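PDB 5Z06: Exo beta-1,2-glucooligosaccharide sophorohydrolase (non-reducing end) from Parabacteroides distasonis ATCC 8503, which releases sophorose from the non-reducing end of linear beta-1,2-glucan and beta-1,2-glucooligosaccharides of four or more glucose units. Local coordinates for residues A[4-9]-A[238-243]; A[32-35]-A[40-43]; A[107-110]-A[114-117]; A[121-126]-A[135-140]. All blocks are in the same frame, centred on the assembly; numbering follows the deposited sequence.

Interaction 1 of 4, residues A[4-9]-A[238-243]; sequences KPYDYV and RPWMNR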
loop_
_atom_site.group_PDB
_atom_site.type_symbol
_atom_site.label_atom_id
_atom_site.label_comp_id
_atom_site.label_asym_id
_atom_site.label_seq_id
_atom_site.Cartn_x
_atom_site.Cartn_y
_atom_site.Cartn_z
ATOM N N LYS A 4 1.534 -5.224 17.519
ATOM C CA LYS A 4 2.955 -4.797 17.795
ATOM C C LYS A 4 3.100 -3.276 17.760
ATOM O O LYS A 4 2.496 -2.617 16.919
ATOM C CB LYS A 4 3.972 -5.404 16.797
ATOM C CG LYS A 4 4.703 -6.661 17.269
ATOM C CD LYS A 4 4.104 -7.931 16.684
ATOM C CE LYS A 4 4.930 -9.151 17.072
ATOM N NZ LYS A 4 4.563 -10.321 16.233
ATOM N N PRO A 5 3.914 -2.715 18.664
ATOM C CA PRO A 5 4.105 -1.280 18.564
ATOM C C PRO A 5 5.198 -0.914 17.543
ATOM O O PRO A 5 6.255 -1.556 17.456
ATOM C CB PRO A 5 4.482 -0.881 19.995
ATOM C CG PRO A 5 5.132 -2.104 20.570
ATOM C CD PRO A 5 4.606 -3.297 19.835
ATOM N N TYR A 6 4.916 0.112 16.766
ATOM C CA TYR A 6 5.954 0.754 15.964
ATOM C C TYR A 6 6.819 1.690 16.820
ATOM O O TYR A 6 6.427 2.132 17.910
ATOM C CB TYR A 6 5.325 1.551 14.835
ATOM C CG TYR A 6 4.750 0.675 13.754
ATOM C CD1 TYR A 6 5.578 0.092 12.807
ATOM C CD2 TYR A 6 3.380 0.436 13.674
ATOM C CE1 TYR A 6 5.064 -0.700 11.804
ATOM C CE2 TYR A 6 2.851 -0.346 12.664
ATOM C CZ TYR A 6 3.702 -0.919 11.735
ATOM O OH TYR A 6 3.199 -1.717 10.746
ATOM N N ASP A 7 8.004 1.977 16.325
ATOM C CA ASP A 7 8.691 3.171 16.762
ATOM C C ASP A 7 8.135 4.322 15.939
ATOM O O ASP A 7 7.890 4.172 14.735
ATOM C CB ASP A 7 10.177 3.011 16.566
ATOM C CG ASP A 7 10.719 1.837 17.314
ATOM O OD1 ASP A 7 10.330 1.649 18.491
ATOM O OD2 ASP A 7 11.533 1.114 16.718
ATOM N N TYR A 8 7.907 5.451 16.600
ATOM C CA TYR A 8 7.489 6.675 15.927
ATOM C C TYR A 8 8.731 7.360 15.352
ATOM O O TYR A 8 9.482 8.076 16.050
ATOM C CB TYR A 8 6.773 7.547 16.911
ATOM C CG TYR A 8 6.063 8.712 16.317
ATOM C CD1 TYR A 8 4.732 8.614 15.943
ATOM C CD2 TYR A 8 6.695 9.941 16.179
ATOM C CE1 TYR A 8 4.059 9.703 15.442
ATOM C CE2 TYR A 8 6.022 11.031 15.664
ATOM C CZ TYR A 8 4.711 10.905 15.296
ATOM O OH TYR A 8 4.037 11.984 14.795
ATOM N N VAL A 9 8.947 7.099 14.066
ATOM C CA VAL A 9 10.168 7.466 13.361
ATOM C C VAL A 9 9.913 8.708 12.524
ATOM O O VAL A 9 8.949 8.754 11.789
ATOM C CB VAL A 9 10.618 6.300 12.456
ATOM C CG1 VAL A 9 11.815 6.667 11.588
ATOM C CG2 VAL A 9 10.948 5.087 13.308
ATOM N N ARG A 238 13.106 -3.521 8.956
ATOM C CA ARG A 238 12.402 -3.663 10.193
ATOM C C ARG A 238 11.848 -5.090 10.302
ATOM O O ARG A 238 11.620 -5.734 9.272
ATOM C CB ARG A 238 11.266 -2.653 10.230
ATOM C CG ARG A 238 11.707 -1.208 10.296
ATOM C CD ARG A 238 12.170 -0.887 11.692
ATOM N NE ARG A 238 12.819 0.411 11.785
ATOM C CZ ARG A 238 13.274 0.951 12.919
ATOM N NH1 ARG A 238 13.123 0.320 14.077
ATOM N NH2 ARG A 238 13.881 2.145 12.899
ATOM N N PRO A 239 11.618 -5.583 11.540
ATOM C CA PRO A 239 11.190 -6.980 11.798
ATOM C C PRO A 239 9.890 -7.457 11.111
ATOM O O PRO A 239 9.725 -8.642 10.896
ATOM C CB PRO A 239 11.031 -7.030 13.332
ATOM C CG PRO A 239 11.695 -5.802 13.850
ATOM C CD PRO A 239 11.575 -4.774 12.774
ATOM N N TRP A 240 9.007 -6.523 10.769
ATOM C CA TRP A 240 7.788 -6.778 9.976
ATOM C C TRP A 240 8.046 -7.103 8.498
ATOM O O TRP A 240 7.131 -7.509 7.782
ATOM C CB TRP A 240 6.782 -5.602 10.091
ATOM C CG TRP A 240 7.347 -4.208 9.866
ATOM C CD1 TRP A 240 7.787 -3.337 10.834
ATOM C CD2 TRP A 240 7.505 -3.523 8.617
ATOM N NE1 TRP A 240 8.218 -2.160 10.254
ATOM C CE2 TRP A 240 8.056 -2.251 8.898
ATOM C CE3 TRP A 240 7.230 -3.855 7.293
ATOM C CZ2 TRP A 240 8.346 -1.319 7.894
ATOM C CZ3 TRP A 240 7.526 -2.933 6.291
ATOM C CH2 TRP A 240 8.072 -1.678 6.597
ATOM N N MET A 241 9.286 -6.949 8.045
ATOM C CA MET A 241 9.669 -7.365 6.708
ATOM C C MET A 241 10.843 -8.355 6.811
ATOM O O MET A 241 11.963 -7.943 7.071
ATOM C CB MET A 241 10.025 -6.100 5.909
ATOM C CG MET A 241 10.206 -6.252 4.414
ATOM S SD MET A 241 8.793 -6.922 3.538
ATOM C CE MET A 241 7.624 -5.599 3.795
ATOM N N ASN A 242 10.578 -9.648 6.600
ATOM C CA ASN A 242 11.606 -10.705 6.555
ATOM C C ASN A 242 12.175 -10.919 5.151
ATOM O O ASN A 242 12.443 -12.050 4.703
ATOM C CB ASN A 242 11.034 -12.030 7.060
ATOM C CG ASN A 242 10.592 -11.953 8.501
ATOM O OD1 ASN A 242 11.218 -11.281 9.342
ATOM N ND2 ASN A 242 9.496 -12.630 8.796
ATOM N N ARG A 243 12.409 -9.810 4.478
ATOM C CA ARG A 243 12.615 -9.832 3.075
ATOM C C ARG A 243 13.308 -8.573 2.680
ATOM O O ARG A 243 13.007 -7.526 3.229
ATOM C CB ARG A 243 11.258 -9.844 2.409
ATOM C CG ARG A 243 11.262 -10.769 1.272
ATOM C CD ARG A 243 9.969 -10.699 0.487
ATOM N NE ARG A 243 9.603 -12.065 0.241
ATOM C CZ ARG A 243 10.273 -12.908 -0.533
ATOM N NH1 ARG A 243 11.328 -12.531 -1.242
ATOM N NH2 ARG A 243 9.835 -14.141 -0.632
#
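Asp7 and Arg238 form the ionic half of this contact, a salt bridge in which OD2 of Asp7 lies 3.2 Å from NH1 of Arg238. The carboxylate and guanidinium planes stand 69° apart, so one oxygen meets one nitrogen instead of the two groups lying side by side. A bend at chi2 of Arg238 (-76°) swings the outer part of the chain toward Asp7. Both groups have further partners: OD1 of Asp7 pairs with Arg82, OD2 is also hydrogen-bonded to Tyr264 OH, and Arg238 NH2 forms a salt bridge with Glu12. This sharing probably spreads the charges over several residues. Beside the guanidinium sits a methyl group, CG2 of Val9, 4.2 Å from Arg238 NH2.

The aromatic half is an offset edge-to-face pair. Tyr6 turns the edge carrying CE1 toward the face of the Trp240 five-membered ring, with centroids 5.5 Å apart and planes at 70°; CE1 comes within 3.8 Å of Trp240 NE1. Tyr6 OH continues to the backbone oxygen of Gly316, and both side chains touch Pro315.

The backbone of 238-243 prepares both meetings. A type I turn from Arg238 to Met241, closed by Met241 N to Arg238 O at 2.9 Å, lets Arg238 and Trp240 both point toward 4-9, and Arg238 CB lies against the indole face. Since Glu12 is a ligand of the calcium ion, Arg238 probably helps to position it from the second shell. Beside that metal site, the contact joins the lead-in to strand 9-11 of the seven-stranded sheet to the loop leaving the four-stranded antiparallel sheet at strand 232-237.

Interaction 2 of 4, residues A[32-35]-A[40-43]; sequences WIKN and LPVA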
loop_
_atom_site.group_PDB
_atom_site.type_symbol
_atom_site.label_atom_id
_atom_site.label_comp_id
_atom_site.label_asym_id
_atom_site.label_seq_id
_atom_site.Cartn_x
_atom_site.Cartn_y
_atom_site.Cartn_z
ATOM N N TRP A 32 21.522 30.478 4.885
ATOM C CA TRP A 32 21.249 29.546 3.848
ATOM C C TRP A 32 21.088 28.172 4.434
ATOM O O TRP A 32 21.696 27.846 5.439
ATOM C CB TRP A 32 22.356 29.574 2.792
ATOM C CG TRP A 32 22.087 28.644 1.670
ATOM C CD1 TRP A 32 21.018 28.674 0.801
ATOM C CD2 TRP A 32 22.851 27.492 1.321
ATOM N NE1 TRP A 32 21.094 27.617 -0.080
ATOM C CE2 TRP A 32 22.208 26.877 0.219
ATOM C CE3 TRP A 32 24.027 26.923 1.815
ATOM C CZ2 TRP A 32 22.711 25.737 -0.388
ATOM C CZ3 TRP A 32 24.523 25.773 1.203
ATOM C CH2 TRP A 32 23.871 25.209 0.109
ATOM N N ILE A 33 20.195 27.402 3.833
ATOM C CA ILE A 33 20.162 25.970 4.042
ATOM C C ILE A 33 19.941 25.278 2.702
ATOM O O ILE A 33 19.107 25.697 1.886
ATOM C CB ILE A 33 19.119 25.527 5.098
ATOM C CG1 ILE A 33 19.165 24.016 5.264
ATOM C CG2 ILE A 33 17.702 26.005 4.743
ATOM C CD1 ILE A 33 18.562 23.531 6.561
ATOM N N LYS A 34 20.701 24.209 2.491
ATOM C CA LYS A 34 20.668 23.504 1.247
ATOM C C LYS A 34 19.345 22.785 1.183
ATOM O O LYS A 34 18.945 22.136 2.150
ATOM C CB LYS A 34 21.826 22.505 1.156
ATOM C CG LYS A 34 21.958 21.865 -0.210
ATOM C CD LYS A 34 23.077 20.844 -0.212
ATOM C CE LYS A 34 23.053 19.949 -1.419
ATOM N NZ LYS A 34 24.136 18.919 -1.362
ATOM N N ASN A 35 18.677 22.909 0.040
ATOM C CA ASN A 35 17.359 22.332 -0.150
ATOM C C ASN A 35 17.067 22.150 -1.624
ATOM O O ASN A 35 17.604 22.862 -2.461
ATOM C CB ASN A 35 16.273 23.237 0.459
ATOM C CG ASN A 35 16.078 24.521 -0.328
ATOM O OD1 ASN A 35 15.142 24.628 -1.110
ATOM N ND2 ASN A 35 16.980 25.480 -0.158
ATOM N N LEU A 40 14.872 18.819 2.364
ATOM C CA LEU A 40 16.220 18.506 2.725
ATOM C C LEU A 40 16.804 17.578 1.708
ATOM O O LEU A 40 16.084 16.736 1.186
ATOM C CB LEU A 40 16.280 17.835 4.089
ATOM C CG LEU A 40 16.126 18.797 5.243
ATOM C CD1 LEU A 40 16.076 18.011 6.540
ATOM C CD2 LEU A 40 17.284 19.786 5.277
ATOM N N PRO A 41 18.107 17.724 1.418
ATOM C CA PRO A 41 18.730 16.755 0.534
ATOM C C PRO A 41 18.897 15.428 1.210
ATOM O O PRO A 41 19.007 15.352 2.431
ATOM C CB PRO A 41 20.092 17.379 0.207
ATOM C CG PRO A 41 19.952 18.811 0.546
ATOM C CD PRO A 41 19.007 18.844 1.707
ATOM N N VAL A 42 18.904 14.381 0.413
ATOM C CA VAL A 42 19.154 13.054 0.905
ATOM C C VAL A 42 20.580 12.746 0.522
ATOM O O VAL A 42 20.915 12.715 -0.660
ATOM C CB VAL A 42 18.217 12.035 0.256
ATOM C CG1 VAL A 42 18.620 10.617 0.627
ATOM C CG2 VAL A 42 16.797 12.297 0.715
ATOM N N ALA A 43 21.405 12.489 1.517
ATOM C CA ALA A 43 22.766 12.070 1.269
ATOM C C ALA A 43 22.773 10.557 1.146
ATOM O O ALA A 43 22.449 9.844 2.116
ATOM C CB ALA A 43 23.659 12.502 2.403
#
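Leu40 meets Ile33 through methyl groups, CD2 of the leucine lying 4.2 Å from CD1 of the isoleucine. The CB of Leu40 leaves the backbone away from 32-35, but its CG stands anti to the carbonyl carbon (chi1 -77°), and CD2 returns toward the partner.

Pro41 follows with the closest packing. Its CG rests alongside the extended aliphatic chain of Lys34, 3.7 Å from CG and much the same from CD and CE, while its CD sits 3.3 Å from Lys34 O. The lysine runs on past the ring to a salt bridge between NZ and Glu55. With a glycine here, the methylenes of Lys34 would probably lose the surface they lean on and the chain would be freer to swing. No hydrogen bond joins the two segments; Asn35 instead folds back, ND2 reaching Ile33 O at 3.0 Å in the carbonyl plane, and OD1 takes the backbone N-H of His38.

Val42 and Ala43 run on in strand 42-43. This strand and strand 32-33 both pair antiparallel with strand 53-59; backbone bonds join Trp32 with Val59, Lys34 with Thr57 and Pro41 with Glu55. Ile33 and Leu40 pack inward on strands 23-28 and 65-71 of the other sheet.

Interaction 3 of 4, residues A[107-110]-A[114-117]; sequences IRYA and YTQY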
loop_
_atom_site.group_PDB
_atom_site.type_symbol
_atom_site.label_atom_id
_atom_site.label_comp_id
_atom_site.label_asym_id
_atom_site.label_seq_id
_atom_site.Cartn_x
_atom_site.Cartn_y
_atom_site.Cartn_z
ATOM N N ILE A 107 10.469 20.333 18.665
ATOM C CA ILE A 107 9.484 19.467 18.050
ATOM C C ILE A 107 8.335 20.372 17.674
ATOM O O ILE A 107 7.909 21.191 18.483
ATOM C CB ILE A 107 9.106 18.295 18.972
ATOM C CG1 ILE A 107 10.295 17.327 19.017
ATOM C CG2 ILE A 107 7.853 17.583 18.460
ATOM C CD1 ILE A 107 10.215 16.211 20.041
ATOM N N ARG A 108 7.899 20.267 16.424
ATOM C CA ARG A 108 6.759 21.000 15.964
ATOM C C ARG A 108 5.541 20.135 16.191
ATOM O O ARG A 108 5.535 18.968 15.784
ATOM C CB ARG A 108 6.854 21.358 14.484
ATOM C CG ARG A 108 5.695 22.252 14.050
ATOM C CD ARG A 108 5.713 22.710 12.598
ATOM N NE ARG A 108 5.811 21.607 11.655
ATOM C CZ ARG A 108 4.850 20.728 11.356
ATOM N NH1 ARG A 108 3.658 20.739 11.951
ATOM N NH2 ARG A 108 5.106 19.790 10.464
ATOM N N TYR A 109 4.518 20.729 16.816
ATOM C CA TYR A 109 3.249 20.067 17.044
ATOM C C TYR A 109 2.432 20.076 15.775
ATOM O O TYR A 109 2.711 20.860 14.857
ATOM C CB TYR A 109 2.448 20.728 18.181
ATOM C CG TYR A 109 3.086 20.575 19.547
ATOM C CD1 TYR A 109 3.082 19.343 20.208
ATOM C CD2 TYR A 109 3.694 21.663 20.190
ATOM C CE1 TYR A 109 3.653 19.200 21.467
ATOM C CE2 TYR A 109 4.269 21.525 21.436
ATOM C CZ TYR A 109 4.237 20.299 22.065
ATOM O OH TYR A 109 4.804 20.165 23.287
ATOM N N ALA A 110 1.422 19.214 15.728
ATOM C CA ALA A 110 0.485 19.168 14.594
ATOM C C ALA A 110 -0.219 20.510 14.327
ATOM O O ALA A 110 -0.550 20.818 13.178
ATOM C CB ALA A 110 -0.544 18.063 14.799
ATOM N N TYR A 114 5.284 24.978 18.725
ATOM C CA TYR A 114 6.538 24.310 18.949
ATOM C C TYR A 114 6.787 24.072 20.415
ATOM O O TYR A 114 6.244 24.739 21.298
ATOM C CB TYR A 114 7.662 25.173 18.397
ATOM C CG TYR A 114 7.691 25.250 16.895
ATOM C CD1 TYR A 114 6.869 26.137 16.201
ATOM C CD2 TYR A 114 8.550 24.436 16.166
ATOM C CE1 TYR A 114 6.910 26.209 14.826
ATOM C CE2 TYR A 114 8.612 24.512 14.805
ATOM C CZ TYR A 114 7.793 25.383 14.140
ATOM O OH TYR A 114 7.873 25.416 12.789
ATOM N N THR A 115 7.666 23.123 20.663
ATOM C CA THR A 115 8.252 22.997 21.951
ATOM C C THR A 115 9.321 24.089 22.031
ATOM O O THR A 115 9.598 24.791 21.052
ATOM C CB THR A 115 8.909 21.626 22.149
ATOM O OG1 THR A 115 10.046 21.503 21.283
ATOM C CG2 THR A 115 7.910 20.489 21.920
ATOM N N GLN A 116 9.921 24.217 23.204
ATOM C CA GLN A 116 11.136 24.993 23.346
ATOM C C GLN A 116 12.264 24.329 22.529
ATOM O O GLN A 116 12.275 23.101 22.321
ATOM C CB GLN A 116 11.521 25.130 24.824
ATOM C CG GLN A 116 12.010 23.833 25.468
ATOM C CD GLN A 116 11.825 23.790 26.984
ATOM O OE1 GLN A 116 10.723 23.966 27.490
ATOM N NE2 GLN A 116 12.906 23.527 27.705
ATOM N N TYR A 117 13.179 25.166 22.050
ATOM C CA TYR A 117 14.367 24.721 21.342
ATOM C C TYR A 117 15.499 24.425 22.311
ATOM O O TYR A 117 15.745 25.172 23.247
ATOM C CB TYR A 117 14.837 25.781 20.343
ATOM C CG TYR A 117 14.048 25.779 19.067
ATOM C CD1 TYR A 117 12.861 26.506 18.970
ATOM C CD2 TYR A 117 14.480 25.038 17.947
ATOM C CE1 TYR A 117 12.118 26.507 17.801
ATOM C CE2 TYR A 117 13.747 25.033 16.767
ATOM C CZ TYR A 117 12.558 25.766 16.707
ATOM O OH TYR A 117 11.799 25.802 15.569
#
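Arg108 lays its aliphatic part across the Tyr114 ring. CG stands over the face, 4.0 Å from the centroid, a CH-pi contact, and CD reaches 3.5 Å from Tyr114 OH. Bends at chi3 and chi4 (54° and 72°) then leave the guanidinium nearly perpendicular to the ring, at 82°, and NE forms a salt bridge with Glu69. Tyr114 OH shares a hydrogen bond with Tyr67 OH.

Tyr109 and Thr115 cross at about a right angle: the phenol oxygen of Tyr109 lies 3.4 Å from Thr115 CG2, and CE2 of the same ring approaches the carbonyl carbon of Tyr114. Thr115 itself is gripped twice. Its N-H goes to Ile107 O at 2.9 Å, almost straight, and its OG1 accepts from Ile107 N, also at 2.9 Å, while donating to Gln116 O. The hydroxyl thus takes the place of a backbone carbonyl as acceptor. A valine at this position would probably leave the N-H of Ile107 without its acceptor.

A single bridge, Arg108 with Tyr114, joins the backbones. Segment 114-117 leads into strand 118-119, the outermost of its sheet, and strand 104-109 is flanked by it and by strand 155-161.

Interaction 4 of 4, residues A[121-126]-A[135-140]; sequences RNYLKD and VSIPLE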
loop_
_atom_site.group_PDB
_atom_site.type_symbol
_atom_site.label_atom_id
_atom_site.label_comp_id
_atom_site.label_asym_id
_atom_site.label_seq_id
_atom_site.Cartn_x
_atom_site.Cartn_y
_atom_site.Cartn_z
ATOM N N ARG A 121 24.220 20.794 20.846
ATOM C CA ARG A 121 25.533 20.593 21.490
ATOM C C ARG A 121 25.451 19.900 22.853
ATOM O O ARG A 121 26.344 19.126 23.224
ATOM C CB ARG A 121 26.258 21.940 21.668
ATOM C CG ARG A 121 25.708 22.842 22.781
ATOM C CD ARG A 121 26.505 24.123 22.954
ATOM N NE ARG A 121 27.921 23.825 23.165
ATOM C CZ ARG A 121 28.874 24.737 23.338
ATOM N NH1 ARG A 121 28.589 26.038 23.364
ATOM N NH2 ARG A 121 30.128 24.333 23.506
ATOM N N ASN A 122 24.372 20.182 23.582
ATOM C CA ASN A 122 24.147 19.612 24.911
ATOM C C ASN A 122 23.914 18.116 24.949
ATOM O O ASN A 122 23.925 17.545 26.034
ATOM C CB ASN A 122 22.959 20.301 25.570
ATOM C CG ASN A 122 23.206 21.760 25.780
ATOM O OD1 ASN A 122 24.340 22.181 25.876
ATOM N ND2 ASN A 122 22.157 22.537 25.826
ATOM N N TYR A 123 23.675 17.497 23.790
ATOM C CA TYR A 123 23.435 16.054 23.685
ATOM C C TYR A 123 24.437 15.346 22.804
ATOM O O TYR A 123 24.231 14.188 22.425
ATOM C CB TYR A 123 22.038 15.825 23.142
ATOM C CG TYR A 123 21.030 16.569 23.931
ATOM C CD1 TYR A 123 20.575 16.066 25.136
ATOM C CD2 TYR A 123 20.589 17.813 23.528
ATOM C CE1 TYR A 123 19.660 16.766 25.900
ATOM C CE2 TYR A 123 19.671 18.525 24.279
ATOM C CZ TYR A 123 19.216 17.992 25.464
ATOM O OH TYR A 123 18.305 18.683 26.204
ATOM N N LEU A 124 25.531 16.035 22.514
ATOM C CA LEU A 124 26.580 15.540 21.658
ATOM C C LEU A 124 27.813 15.520 22.551
ATOM O O LEU A 124 28.425 16.544 22.812
ATOM C CB LEU A 124 26.733 16.499 20.468
ATOM C CG LEU A 124 26.874 16.005 19.022
ATOM C CD1 LEU A 124 26.749 14.508 18.836
ATOM C CD2 LEU A 124 25.863 16.731 18.148
ATOM N N LYS A 125 28.133 14.344 23.068
ATOM C CA LYS A 125 29.335 14.171 23.887
ATOM C C LYS A 125 30.532 14.530 23.013
ATOM O O LYS A 125 31.350 15.369 23.360
ATOM C CB LYS A 125 29.465 12.715 24.377
ATOM C CG LYS A 125 29.895 12.567 25.832
ATOM C CD LYS A 125 30.941 11.466 25.990
ATOM C CE LYS A 125 31.320 11.232 27.449
ATOM N NZ LYS A 125 30.526 10.120 28.061
ATOM N N ASP A 126 30.563 13.907 21.846
ATOM C CA ASP A 126 31.689 13.896 20.951
ATOM C C ASP A 126 31.280 14.607 19.645
ATOM O O ASP A 126 30.384 14.141 18.943
ATOM C CB ASP A 126 32.031 12.418 20.717
ATOM C CG ASP A 126 33.251 12.215 19.874
ATOM O OD1 ASP A 126 33.789 13.196 19.323
ATOM O OD2 ASP A 126 33.670 11.043 19.763
ATOM N N VAL A 135 22.663 10.519 19.464
ATOM C CA VAL A 135 22.143 11.590 20.277
ATOM C C VAL A 135 20.819 11.111 20.848
ATOM O O VAL A 135 20.023 10.523 20.126
ATOM C CB VAL A 135 21.922 12.845 19.427
ATOM C CG1 VAL A 135 21.175 13.924 20.194
ATOM C CG2 VAL A 135 23.258 13.374 18.948
ATOM N N SER A 136 20.609 11.349 22.146
ATOM C CA SER A 136 19.325 11.109 22.817
ATOM C C SER A 136 18.940 12.367 23.542
ATOM O O SER A 136 19.676 12.851 24.396
ATOM C CB SER A 136 19.417 9.981 23.834
ATOM O OG SER A 136 19.676 8.751 23.203
ATOM N N ILE A 137 17.791 12.908 23.196
ATOM C CA ILE A 137 17.277 14.077 23.857
ATOM C C ILE A 137 16.074 13.555 24.603
ATOM O O ILE A 137 15.123 13.093 23.965
ATOM C CB ILE A 137 16.861 15.172 22.867
ATOM C CG1 ILE A 137 18.044 15.554 21.983
ATOM C CG2 ILE A 137 16.322 16.385 23.621
ATOM C CD1 ILE A 137 17.672 16.300 20.727
ATOM N N PRO A 138 16.122 13.591 25.952
ATOM C CA PRO A 138 14.924 13.280 26.680
ATOM C C PRO A 138 13.799 14.187 26.222
ATOM O O PRO A 138 13.989 15.406 26.105
ATOM C CB PRO A 138 15.317 13.578 28.145
ATOM C CG PRO A 138 16.766 13.267 28.201
ATOM C CD PRO A 138 17.285 13.744 26.861
ATOM N N LEU A 139 12.636 13.600 25.972
ATOM C CA LEU A 139 11.472 14.361 25.572
ATOM C C LEU A 139 11.079 15.354 26.652
ATOM O O LEU A 139 10.612 16.453 26.367
ATOM C CB LEU A 139 10.317 13.413 25.216
ATOM C CG LEU A 139 10.569 12.604 23.932
ATOM C CD1 LEU A 139 9.399 11.674 23.665
ATOM C CD2 LEU A 139 10.787 13.491 22.711
ATOM N N GLU A 140 11.251 14.931 27.894
ATOM C CA GLU A 140 11.282 15.804 29.086
ATOM C C GLU A 140 11.917 17.191 28.822
ATOM O O GLU A 140 11.295 18.225 29.103
ATOM C CB GLU A 140 12.076 15.059 30.158
ATOM C CG GLU A 140 11.746 15.384 31.593
ATOM C CD GLU A 140 12.627 14.601 32.547
ATOM O OE1 GLU A 140 13.352 13.689 32.084
ATOM O OE2 GLU A 140 12.599 14.903 33.752
HETATM O O HOH W 1 23.348 11.670 23.586
#
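The ring of Tyr123 is the main bump, laid flat on the ridge made by strand residues 135-138. Ile137 fits beneath one face: CG1 is 3.8 Å from the centroid, 18° off the normal, and CG2 lies 3.8 Å from CZ. The opposite face is backed by CB of the preceding Asn122, so the ring is clasped between the two. Its CD1 side borders Ser136 O at 3.4 Å, and CE1 meets Pro138 CD at 4.0 Å.

Strand 132-138 pairs with strand 86-93 in one sheet of the N-terminal beta region, whereas 121-126 follows strand 118-119 of the other sheet; Tyr123 and Ile137 both also touch Leu118, consistent with packing between two sheets, as in a beta-sandwich.

Val135 offers a forked side chain to two neighbours. CG1 tucks against Tyr123 CB at 3.6 Å, and CG2 fits against Leu124 CD1 at 3.7 Å. With chi1 of -52°, CG of Tyr123 is anti to the carbonyl carbon, which sends the ring along the strand past Val135 toward Pro138. A water bridges the backbones, giving a hydrogen bond to Tyr123 O and accepting one from Ser136 N. At the far end of the ring, Tyr123 OH is hydrogen-bonded to OD2 of Asp141.

In the fold
Interactions 2, 3 and 4 follow one another along the chain in the N-terminal beta region, all within the long excursion between the two segments of interaction 1. Interactions 3 and 4 touch, Ile107 CD1 packing 3.9 Å from Leu139 CD2, and their centres lie 16 Å apart. Interactions 2 and 4 meet the same seven-stranded sheet but stay about 14 Å apart at their nearest atoms. Interaction 1 touches none of the others: its centre is 25 to 27 Å from theirs, though its nearest atoms come within about 7 Å of interaction 3 and 8 Å of interaction 4. The calcium ion is about 9 Å from the Arg238 side chain of interaction 1 and about 13 Å from that of Leu40 in interaction 2.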